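Local atomic coordinates of putative acetyltransferase Sthe_0691 (Sphaerobacter thermophilus, PDB entry 3SHP), a protein that probably transfers an acetyl group from acetyl-coenzyme A to an acceptor not yet known. Residues Ala57-Ala63 / Gly74-Phe80; Gln83-Phe89 / Leu119-Glu125; Ile126-Glu130 / Ala151-Ala155. One frame throughout, in Å; residues are numbered along the deposited sequence. Where two conformers were deposited one is given.

How the contacts relate
A single mixed sheet carries all three contacts, which follow one another along the chain. Contact 1 is the antiparallel hairpin 57-63/74-80, contact 2 the parallel pair 83-89/119-125 reached through a helix. The two lie with centres about 10 Å apart and are joined through neighbouring strands: Glu-79 N approaches Ser-86 O at 2.7 Å and Arg-77 N approaches Arg-88 O at 2.9 Å, both probable hydrogen bonds. Contact 3 begins where segment 119-125 ends, its centre about 19 Å from that of contact 2 and 21 Å from that of contact 1. Bound meso-tartaric acid sits on contact 1, whereas the Arg-88 side chain of contact 2 is about 12 Å from a bound meso-tartaric acid.

Contact 1: residues Ala57-Ala63 / Gly74-Phe80; sequences ARWHLLA and GSCRIEF. With SRT (S,R meso-tartaric acid), chain C.
Strands 58-63 and 74-80 run antiparallel at 158°, their axes 4.7 Å apart at closest approach. The register runs from Arg-58 with Phe-80 to Ala-63 with Ser-75. Three hydrogen-bonded pairs supply six backbone bonds: Arg-58 N to Phe-80 O (3.2 Å), Phe-80 N to Arg-58 O (2.8 Å); His-60 N to Ile-78 O (2.8 Å), Ile-78 N to His-60 O (2.9 Å); Leu-62 N to Cys-76 O (3.0 Å), Cys-76 N to Leu-62 O (2.8 Å). This beta hairpin of the mixed sheet is consistent with a GNAT-like fold, helix 98-116 covering the face that bears Leu-62, Ile-78 and Phe-80. There Leu-62 CD1 meets Ile-78 CD1 at 3.8 Å, and the His-60 and Phe-80 rings meet rim to rim, planes at 63°. On the other face Trp-59 (chi1 m, chi2 72°) lays its six-membered ring over Glu-79 CB, a CH-pi contact of 4.0 Å to the centroid; the Glu-79 carboxylate reaches Arg-149 of a third subunit. Trp-59, in a non-hydrogen-bonded pair, turns N and O away from segment 74-80 to meso-tartaric acid: Trp-59 N donates to O11 (3.1 Å), O2 to Trp-59 O (2.6 Å). Phe-35, and Asp-97 of a second subunit, complete the site.

Contact 2: residues Gln83-Phe89 / Leu119-Glu125; sequences QTASLRF and LLVITVE
Strands 84-89 and 121-125 run parallel at 12°, axes 4.7 Å apart at closest approach, pairing Thr-84 with Val-121 through Leu-87 with Val-124. Before the strand, Gln-83 O accepts from both Leu-120 N (2.8 Å) and Val-121 N (3.3 Å). Thr-84 places CG2 4.0 Å from Val-121 CB. Ala-85 N donates to Val-121 O (2.8 Å). Thr-123 N donates to Ala-85 O (2.8 Å). Ala-85 CB packs on Leu-119 CD1 (3.6 Å). A water joins Ser-86 OG (3.0 Å) to Thr-123 OG1 (2.7 Å), which also bonds Gln-165 of strand 157-167. Leu-87 N donates to Thr-123 O (2.8 Å), Glu-125 N to Leu-87 O (3.2 Å). Arg-88 forms a two-pronged salt bridge, NE to Glu-125 OE1 and NH1 to Glu-125 OE2, both 2.9 Å; Asn-38 O binds its NH2, and Arg-41 also bridges Glu-125 OE2. At Phe-89, a water links N to Glu-125 O. With helix 98-116 connecting them, these strands form a beta-alpha-beta crossover, consistent with the GNAT fold.

Contact 3: residues Ile126-Glu130 / Ala151-Ala155; sequences IAADE and AIARA
A charged side chain can join two parts of a fold whose backbones stay well apart, and Arg-154 does so here: its CA lies 9.8 Å from that of Asp-129. Asp-129, Glu-130 and Arg-154 form a salt-bridge network. The arginine (chi1 m, chi2 m, chi3 t) reaches across so that NE donates to Asp-129 OD2 (2.6 Å) and NH2 to Asp-129 OD1 (2.9 Å), pairing guanidinium edge with carboxylate. NH2 also donates to Glu-130 OE1 (3.1 Å), and NH1 to a water (3.0 Å) that donates to Glu-130 OE1 (3.1 Å). The type I turn Ala-127 to Glu-130, closed by Glu-130 N to Ala-127 O (2.9 Å), brings Asp-129 and Glu-130 to the same side chain. It leads from strand 121-127 into helix 131-139, with Glu-130 at the N-cap position; in segment 151-155, a classic beta bulge sets Ala-151 and Ile-152 against Val-159. Glu-130 (chi1 m, chi2 t) divides its carboxylate: OE2 accepts from Ala-127 N (3.0 Å), whereas OE1 also bridges Lys-47 of a neighbouring subunit. Apolar contact is slight, Ala-127 CB to Ile-152 CG1 at 4.3 Å; Ala-127 CB also touches the guanidinium at Arg-154 NH2 (3.4 Å), a van der Waals approach.

Contact 1: residues Ala57-Ala63 / Gly74-Phe80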
loop_
_atom_site.group_PDB
_atom_site.type_symbol
_atom_site.label_atom_id
_atom_site.label_comp_id
_atom_site.label_asym_id
_atom_site.label_seq_id
_atom_site.Cartn_x
_atom_site.Cartn_y
_atom_site.Cartn_z
ATOM N N ALA A 57 -6.084 30.394 -12.049
ATOM C CA ALA A 57 -7.166 29.560 -11.545
ATOM C C ALA A 57 -7.462 29.901 -10.073
ATOM O O ALA A 57 -6.544 30.229 -9.299
ATOM C CB ALA A 57 -6.808 28.102 -11.702
ATOM N N ARG A 58 -8.737 29.855 -9.695
ATOM C CA ARG A 58 -9.124 30.148 -8.317
ATOM C C ARG A 58 -10.010 29.018 -7.786
ATOM O O ARG A 58 -11.040 28.715 -8.370
ATOM C CB ARG A 58 -9.813 31.525 -8.191
ATOM C CG ARG A 58 -8.887 32.761 -8.450
ATOM C CD ARG A 58 -7.715 32.845 -7.420
ATOM N NE ARG A 58 -6.804 33.977 -7.637
ATOM C CZ ARG A 58 -5.591 33.897 -8.210
ATOM N NH1 ARG A 58 -5.090 32.731 -8.658
ATOM N NH2 ARG A 58 -4.863 35.001 -8.343
ATOM N N TRP A 59 -9.578 28.400 -6.692
ATOM C CA TRP A 59 -10.313 27.315 -6.066
ATOM C C TRP A 59 -11.001 27.797 -4.810
ATOM O O TRP A 59 -10.461 28.615 -4.045
ATOM C CB TRP A 59 -9.392 26.173 -5.674
ATOM C CG TRP A 59 -8.747 25.443 -6.801
ATOM C CD1 TRP A 59 -7.739 25.902 -7.626
ATOM C CD2 TRP A 59 -8.994 24.092 -7.188
ATOM N NE1 TRP A 59 -7.372 24.915 -8.512
ATOM C CE2 TRP A 59 -8.121 23.794 -8.258
ATOM C CE3 TRP A 59 -9.879 23.110 -6.749
ATOM C CZ2 TRP A 59 -8.113 22.552 -8.885
ATOM C CZ3 TRP A 59 -9.871 21.877 -7.370
ATOM C CH2 TRP A 59 -8.990 21.606 -8.422
ATOM N N HIS A 60 -12.194 27.277 -4.582
ATOM C CA HIS A 60 -12.951 27.660 -3.402
ATOM C C HIS A 60 -13.635 26.466 -2.809
ATOM O O HIS A 60 -13.869 25.455 -3.494
ATOM C CB HIS A 60 -13.947 28.764 -3.752
ATOM C CG HIS A 60 -13.279 30.022 -4.212
ATOM N ND1 HIS A 60 -12.661 30.896 -3.341
ATOM C CD2 HIS A 60 -13.074 30.523 -5.460
ATOM C CE1 HIS A 60 -12.127 31.896 -4.029
ATOM N NE2 HIS A 60 -12.367 31.695 -5.319
ATOM N N LEU A 61 -13.929 26.583 -1.527
ATOM C CA LEU A 61 -14.658 25.561 -0.817
ATOM C C LEU A 61 -15.811 26.172 -0.049
ATOM O O LEU A 61 -15.596 27.088 0.743
ATOM C CB LEU A 61 -13.728 24.912 0.183
ATOM C CG LEU A 61 -12.969 23.697 -0.271
ATOM C CD1 LEU A 61 -12.021 23.296 0.892
ATOM C CD2 LEU A 61 -13.939 22.589 -0.631
ATOM N N LEU A 62 -17.015 25.651 -0.277
ATOM C CA LEU A 62 -18.177 26.045 0.469
ATOM C C LEU A 62 -18.587 24.886 1.371
ATOM O O LEU A 62 -18.646 23.734 0.916
ATOM C CB LEU A 62 -19.326 26.403 -0.477
ATOM C CG LEU A 62 -19.120 27.581 -1.448
ATOM C CD1 LEU A 62 -20.357 27.780 -2.297
ATOM C CD2 LEU A 62 -18.786 28.883 -0.690
ATOM N N ALA A 63 -18.844 25.175 2.642
ATOM C CA ALA A 63 -19.431 24.196 3.530
ATOM C C ALA A 63 -20.920 24.130 3.294
ATOM O O ALA A 63 -21.578 25.165 3.080
ATOM C CB ALA A 63 -19.176 24.595 4.962
ATOM N N GLY A 74 -21.642 18.542 4.328
ATOM C CA GLY A 74 -20.918 18.308 3.113
ATOM C C GLY A 74 -20.153 19.526 2.695
ATOM O O GLY A 74 -20.087 20.514 3.438
ATOM N N SER A 75 -19.582 19.463 1.498
ATOM C CA SER A 75 -18.813 20.561 0.960
ATOM C C SER A 75 -19.064 20.639 -0.531
ATOM O O SER A 75 -19.448 19.658 -1.171
ATOM C CB SER A 75 -17.321 20.342 1.221
ATOM O OG SER A 75 -16.886 19.192 0.535
ATOM N N CYS A 76 -18.872 21.822 -1.081
ATOM C CA CYS A 76 -18.970 21.987 -2.508
ATOM C C CYS A 76 -17.630 22.538 -2.950
ATOM O O CYS A 76 -17.246 23.658 -2.558
ATOM C CB CYS A 76 -20.113 22.941 -2.859
ATOM S SG CYS A 76 -20.173 23.273 -4.635
ATOM N N ARG A 77 -16.908 21.766 -3.754
ATOM C CA ARG A 77 -15.625 22.244 -4.253
ATOM C C ARG A 77 -15.767 22.918 -5.611
ATOM O O ARG A 77 -16.287 22.336 -6.556
ATOM C CB ARG A 77 -14.592 21.128 -4.321
ATOM C CG ARG A 77 -13.210 21.710 -4.541
ATOM C CD ARG A 77 -12.119 20.655 -4.666
ATOM N NE ARG A 77 -11.865 19.911 -3.440
ATOM C CZ ARG A 77 -11.032 20.302 -2.472
ATOM N NH1 ARG A 77 -10.373 21.469 -2.557
ATOM N NH2 ARG A 77 -10.851 19.512 -1.408
ATOM N N ILE A 78 -15.315 24.159 -5.703
ATOM C CA ILE A 78 -15.465 24.894 -6.924
ATOM C C ILE A 78 -14.100 25.298 -7.482
ATOM O O ILE A 78 -13.227 25.757 -6.731
ATOM C CB ILE A 78 -16.300 26.183 -6.701
ATOM C CG1 ILE A 78 -17.661 25.857 -6.053
ATOM C CG2 ILE A 78 -16.485 26.919 -8.026
ATOM C CD1 ILE A 78 -18.367 27.096 -5.473
ATOM N N GLU A 79 -13.936 25.165 -8.801
ATOM C CA GLU A 79 -12.708 25.608 -9.469
ATOM C C GLU A 79 -13.062 26.590 -10.592
ATOM O O GLU A 79 -13.776 26.230 -11.531
ATOM C CB GLU A 79 -11.914 24.385 -9.986
ATOM C CG GLU A 79 -10.760 24.720 -10.915
ATOM C CD GLU A 79 -10.425 23.614 -11.927
ATOM O OE1 GLU A 79 -11.228 22.659 -12.122
ATOM O OE2 GLU A 79 -9.341 23.722 -12.542
ATOM N N PHE A 80 -12.614 27.832 -10.473
ATOM C CA PHE A 80 -12.838 28.807 -11.538
ATOM C C PHE A 80 -11.664 28.807 -12.493
ATOM O O PHE A 80 -10.500 28.708 -12.070
ATOM C CB PHE A 80 -13.031 30.245 -11.016
ATOM C CG PHE A 80 -14.306 30.454 -10.250
ATOM C CD1 PHE A 80 -14.272 30.680 -8.876
ATOM C CD2 PHE A 80 -15.539 30.420 -10.892
ATOM C CE1 PHE A 80 -15.437 30.861 -8.150
ATOM C CE2 PHE A 80 -16.732 30.602 -10.164
ATOM C CZ PHE A 80 -16.676 30.820 -8.792
HETATM O O1 SRT C . -5.131 28.373 -4.777
HETATM O O11 SRT C . -7.087 29.287 -5.051
HETATM C C1 SRT C . -6.313 28.539 -4.393
HETATM C C2 SRT C . -6.774 27.801 -3.131
HETATM O O2 SRT C . -8.206 27.707 -3.033
HETATM C C3 SRT C . -6.326 28.447 -1.816
HETATM O O3 SRT C . -5.257 29.371 -2.031
HETATM C C4 SRT C . -5.951 27.400 -0.782
HETATM O O4 SRT C . -4.961 26.643 -0.974
HETATM O O41 SRT C . -6.642 27.323 0.260
HETATM O O HOH W 1 -11.019 24.207 -3.465
#

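Contact 2: residues Gln83-Phe89 / Leu119-Glu125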
loop_
_atom_site.group_PDB
_atom_site.type_symbol
_atom_site.label_atom_id
_atom_site.label_comp_id
_atom_site.label_asym_id
_atom_site.label_seq_id
_atom_site.Cartn_x
_atom_site.Cartn_y
_atom_site.Cartn_z
ATOM N N GLN A 83 -13.345 31.896 -17.717
ATOM C CA GLN A 83 -14.763 32.055 -17.954
ATOM C C GLN A 83 -15.564 30.811 -17.586
ATOM O O GLN A 83 -16.680 30.624 -18.080
ATOM C CB GLN A 83 -14.955 32.401 -19.421
ATOM C CG GLN A 83 -14.825 33.910 -19.660
ATOM C CD GLN A 83 -14.265 34.255 -21.007
ATOM O OE1 GLN A 83 -13.663 33.419 -21.695
ATOM N NE2 GLN A 83 -14.431 35.508 -21.393
ATOM N N THR A 84 -14.979 29.959 -16.737
ATOM C CA THR A 84 -15.570 28.662 -16.406
ATOM C C THR A 84 -15.703 28.473 -14.912
ATOM O O THR A 84 -14.926 29.037 -14.139
ATOM C CB THR A 84 -14.729 27.491 -16.953
ATOM O OG1 THR A 84 -13.442 27.496 -16.326
ATOM C CG2 THR A 84 -14.549 27.602 -18.480
ATOM N N ALA A 85 -16.698 27.689 -14.508
ATOM C CA ALA A 85 -16.797 27.233 -13.136
ATOM C C ALA A 85 -17.093 25.745 -13.167
ATOM O O ALA A 85 -18.007 25.312 -13.870
ATOM C CB ALA A 85 -17.894 27.957 -12.416
ATOM N N SER A 86 -16.296 24.975 -12.427
ATOM C CA SER A 86 -16.441 23.537 -12.326
ATOM C C SER A 86 -16.614 23.183 -10.855
ATOM O O SER A 86 -15.973 23.781 -9.992
ATOM C CB SER A 86 -15.202 22.846 -12.902
ATOM O OG SER A 86 -14.987 23.261 -14.241
ATOM N N LEU A 87 -17.471 22.216 -10.566
ATOM C CA LEU A 87 -17.757 21.859 -9.179
ATOM C C LEU A 87 -18.207 20.430 -8.959
ATOM O O LEU A 87 -18.742 19.772 -9.857
ATOM C CB LEU A 87 -18.800 22.780 -8.573
ATOM C CG LEU A 87 -20.118 22.944 -9.292
ATOM C CD1 LEU A 87 -21.224 23.067 -8.262
ATOM C CD2 LEU A 87 -20.061 24.190 -10.199
ATOM N N ARG A 88 -17.980 19.976 -7.743
ATOM C CA ARG A 88 -18.387 18.658 -7.311
ATOM C C ARG A 88 -18.728 18.747 -5.829
ATOM O O ARG A 88 -18.314 19.687 -5.145
ATOM C CB ARG A 88 -17.272 17.622 -7.591
ATOM C CG ARG A 88 -16.052 17.591 -6.640
ATOM C CD ARG A 88 -15.262 16.216 -6.732
ATOM N NE ARG A 88 -14.766 15.962 -8.093
ATOM C CZ ARG A 88 -13.608 16.419 -8.580
ATOM N NH1 ARG A 88 -13.270 16.171 -9.849
ATOM N NH2 ARG A 88 -12.783 17.130 -7.807
ATOM N N PHE A 89 -19.492 17.792 -5.339
ATOM C CA PHE A 89 -19.955 17.818 -3.957
ATOM C C PHE A 89 -19.372 16.617 -3.244
ATOM O O PHE A 89 -19.202 15.558 -3.857
ATOM C CB PHE A 89 -21.487 17.733 -3.897
ATOM C CG PHE A 89 -22.185 18.874 -4.582
ATOM C CD1 PHE A 89 -22.492 20.037 -3.889
ATOM C CD2 PHE A 89 -22.524 18.788 -5.925
ATOM C CE1 PHE A 89 -23.136 21.097 -4.516
ATOM C CE2 PHE A 89 -23.159 19.849 -6.573
ATOM C CZ PHE A 89 -23.478 21.009 -5.860
ATOM N N LEU A 119 -19.516 33.979 -16.282
ATOM C CA LEU A 119 -19.202 32.640 -16.746
ATOM C C LEU A 119 -19.868 32.349 -18.066
ATOM O O LEU A 119 -21.013 32.740 -18.292
ATOM C CB LEU A 119 -19.666 31.616 -15.723
ATOM C CG LEU A 119 -19.125 31.800 -14.322
ATOM C CD1 LEU A 119 -19.833 30.792 -13.428
ATOM C CD2 LEU A 119 -17.605 31.612 -14.279
ATOM N N LEU A 120 -19.137 31.669 -18.936
ATOM C CA LEU A 120 -19.710 31.152 -20.167
ATOM C C LEU A 120 -20.010 29.650 -19.993
ATOM O O LEU A 120 -20.800 29.097 -20.764
ATOM C CB LEU A 120 -18.776 31.432 -21.363
ATOM C CG LEU A 120 -18.482 32.935 -21.577
ATOM C CD1 LEU A 120 -17.541 33.227 -22.764
ATOM C CD2 LEU A 120 -19.780 33.756 -21.719
ATOM N N VAL A 121 -19.407 29.015 -18.972
ATOM C CA VAL A 121 -19.547 27.559 -18.738
ATOM C C VAL A 121 -19.606 27.208 -17.254
ATOM O O VAL A 121 -18.782 27.679 -16.452
ATOM C CB VAL A 121 -18.389 26.750 -19.369
ATOM C CG1 VAL A 121 -18.722 25.272 -19.417
ATOM C CG2 VAL A 121 -18.079 27.242 -20.767
ATOM N N ILE A 122 -20.604 26.402 -16.897
ATOM C CA ILE A 122 -20.748 25.819 -15.562
ATOM C C ILE A 122 -20.793 24.309 -15.751
ATOM O O ILE A 122 -21.539 23.814 -16.608
ATOM C CB ILE A 122 -22.060 26.281 -14.868
ATOM C CG1 ILE A 122 -22.102 27.810 -14.752
ATOM C CG2 ILE A 122 -22.206 25.655 -13.480
ATOM C CD1 ILE A 122 -23.419 28.387 -14.119
ATOM N N THR A 123 -20.005 23.593 -14.947
ATOM C CA THR A 123 -19.750 22.178 -15.153
ATOM C C THR A 123 -19.853 21.501 -13.777
ATOM O O THR A 123 -19.142 21.884 -12.827
ATOM C CB THR A 123 -18.345 21.961 -15.808
ATOM O OG1 THR A 123 -18.280 22.648 -17.066
ATOM C CG2 THR A 123 -18.049 20.488 -16.066
ATOM N N VAL A 124 -20.753 20.525 -13.677
ATOM C CA VAL A 124 -21.063 19.853 -12.410
ATOM C C VAL A 124 -21.010 18.323 -12.553
ATOM O O VAL A 124 -21.621 17.748 -13.468
ATOM C CB VAL A 124 -22.476 20.241 -11.897
ATOM C CG1 VAL A 124 -22.692 19.753 -10.466
ATOM C CG2 VAL A 124 -22.689 21.776 -11.974
ATOM N N GLU A 125 -20.318 17.668 -11.629
ATOM C CA GLU A 125 -20.281 16.202 -11.556
ATOM C C GLU A 125 -21.495 15.714 -10.782
ATOM O O GLU A 125 -21.762 16.218 -9.660
ATOM C CB GLU A 125 -19.027 15.729 -10.816
ATOM C CG GLU A 125 -17.720 16.009 -11.517
ATOM C CD GLU A 125 -16.528 15.233 -10.883
ATOM O OE1 GLU A 125 -16.688 14.675 -9.766
ATOM O OE2 GLU A 125 -15.434 15.195 -11.503
HETATM O O HOH W 2 -16.415 24.468 -16.557
HETATM O O HOH W 3 -20.437 15.904 -7.162
#

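Contact 3: residues Ile126-Glu130 / Ala151-Ala155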
loop_
_atom_site.group_PDB
_atom_site.type_symbol
_atom_site.label_atom_id
_atom_site.label_comp_id
_atom_site.label_asym_id
_atom_site.label_seq_id
_atom_site.Cartn_x
_atom_site.Cartn_y
_atom_site.Cartn_z
ATOM N N ILE A 126 -22.243 14.764 -11.376
ATOM C CA ILE A 126 -23.385 14.140 -10.713
ATOM C C ILE A 126 -23.492 12.664 -11.090
ATOM O O ILE A 126 -23.536 12.329 -12.269
ATOM C CB ILE A 126 -24.740 14.823 -11.069
ATOM C CG1 ILE A 126 -24.661 16.354 -10.907
ATOM C CG2 ILE A 126 -25.875 14.253 -10.185
ATOM C CD1 ILE A 126 -25.882 17.089 -11.466
ATOM N N ALA A 127 -23.543 11.784 -10.094
ATOM C CA ALA A 127 -23.581 10.358 -10.387
ATOM C C ALA A 127 -24.960 10.011 -10.921
ATOM O O ALA A 127 -25.945 10.606 -10.506
ATOM C CB ALA A 127 -23.259 9.530 -9.137
ATOM N N ALA A 128 -25.033 9.026 -11.810
ATOM C CA ALA A 128 -26.282 8.716 -12.472
ATOM C C ALA A 128 -27.367 8.240 -11.518
ATOM O O ALA A 128 -28.511 8.293 -11.883
ATOM C CB ALA A 128 -26.078 7.714 -13.638
ATOM N N ASP A 129 -27.029 7.791 -10.305
ATOM C CA ASP A 129 -28.069 7.331 -9.366
ATOM C C ASP A 129 -28.471 8.436 -8.381
ATOM O O ASP A 129 -29.218 8.186 -7.423
ATOM C CB ASP A 129 -27.606 6.076 -8.585
ATOM C CG ASP A 129 -26.284 6.295 -7.891
ATOM O OD1 ASP A 129 -25.730 7.396 -8.051
ATOM O OD2 ASP A 129 -25.778 5.380 -7.202
ATOM N N GLU A 130 -27.934 9.638 -8.579
ATOM C CA GLU A 130 -28.278 10.745 -7.688
ATOM C C GLU A 130 -29.526 11.500 -8.154
ATOM O O GLU A 130 -29.453 12.639 -8.618
ATOM C CB GLU A 130 -27.054 11.638 -7.425
ATOM C CG GLU A 130 -26.052 10.914 -6.536
ATOM C CD GLU A 130 -24.610 11.456 -6.565
ATOM O OE1 GLU A 130 -23.772 10.851 -5.844
ATOM O OE2 GLU A 130 -24.302 12.457 -7.273
ATOM N N ALA A 151 -18.079 4.728 -13.694
ATOM C CA ALA A 151 -16.959 5.386 -13.085
ATOM C C ALA A 151 -17.051 5.364 -11.568
ATOM O O ALA A 151 -16.024 5.510 -10.903
ATOM C CB ALA A 151 -16.847 6.827 -13.602
ATOM N N ILE A 152 -18.252 5.191 -11.009
ATOM C CA ILE A 152 -18.460 5.347 -9.566
ATOM C C ILE A 152 -18.774 4.003 -8.900
ATOM O O ILE A 152 -19.774 3.357 -9.247
ATOM C CB ILE A 152 -19.622 6.361 -9.248
ATOM C CG1 ILE A 152 -19.445 7.737 -9.956
ATOM C CG2 ILE A 152 -19.782 6.562 -7.740
ATOM C CD1 ILE A 152 -18.094 8.386 -9.740
ATOM N N ALA A 153 -17.938 3.584 -7.948
ATOM C CA ALA A 153 -18.219 2.378 -7.135
ATOM C C ALA A 153 -19.425 2.563 -6.210
ATOM O O ALA A 153 -19.510 3.551 -5.504
ATOM C CB ALA A 153 -16.981 1.980 -6.283
ATOM N N ARG A 154 -20.349 1.606 -6.234
ATOM C CA ARG A 154 -21.401 1.494 -5.239
ATOM C C ARG A 154 -21.349 0.078 -4.644
ATOM O O ARG A 154 -20.505 -0.758 -5.018
ATOM C CB ARG A 154 -22.793 1.759 -5.868
ATOM C CG ARG A 154 -23.002 3.161 -6.489
ATOM C CD ARG A 154 -22.951 4.288 -5.421
ATOM N NE ARG A 154 -23.440 5.549 -5.968
ATOM C CZ ARG A 154 -22.979 6.757 -5.645
ATOM N NH1 ARG A 154 -21.983 6.921 -4.769
ATOM N NH2 ARG A 154 -23.516 7.826 -6.216
ATOM N N ALA A 155 -22.270 -0.204 -3.736
ATOM C CA ALA A 155 -22.306 -1.495 -3.112
ATOM C C ALA A 155 -22.798 -2.497 -4.148
ATOM O O ALA A 155 -23.924 -2.356 -4.664
ATOM C CB ALA A 155 -23.224 -1.462 -1.900
HETATM O O HOH W 4 -21.141 9.841 -4.549
#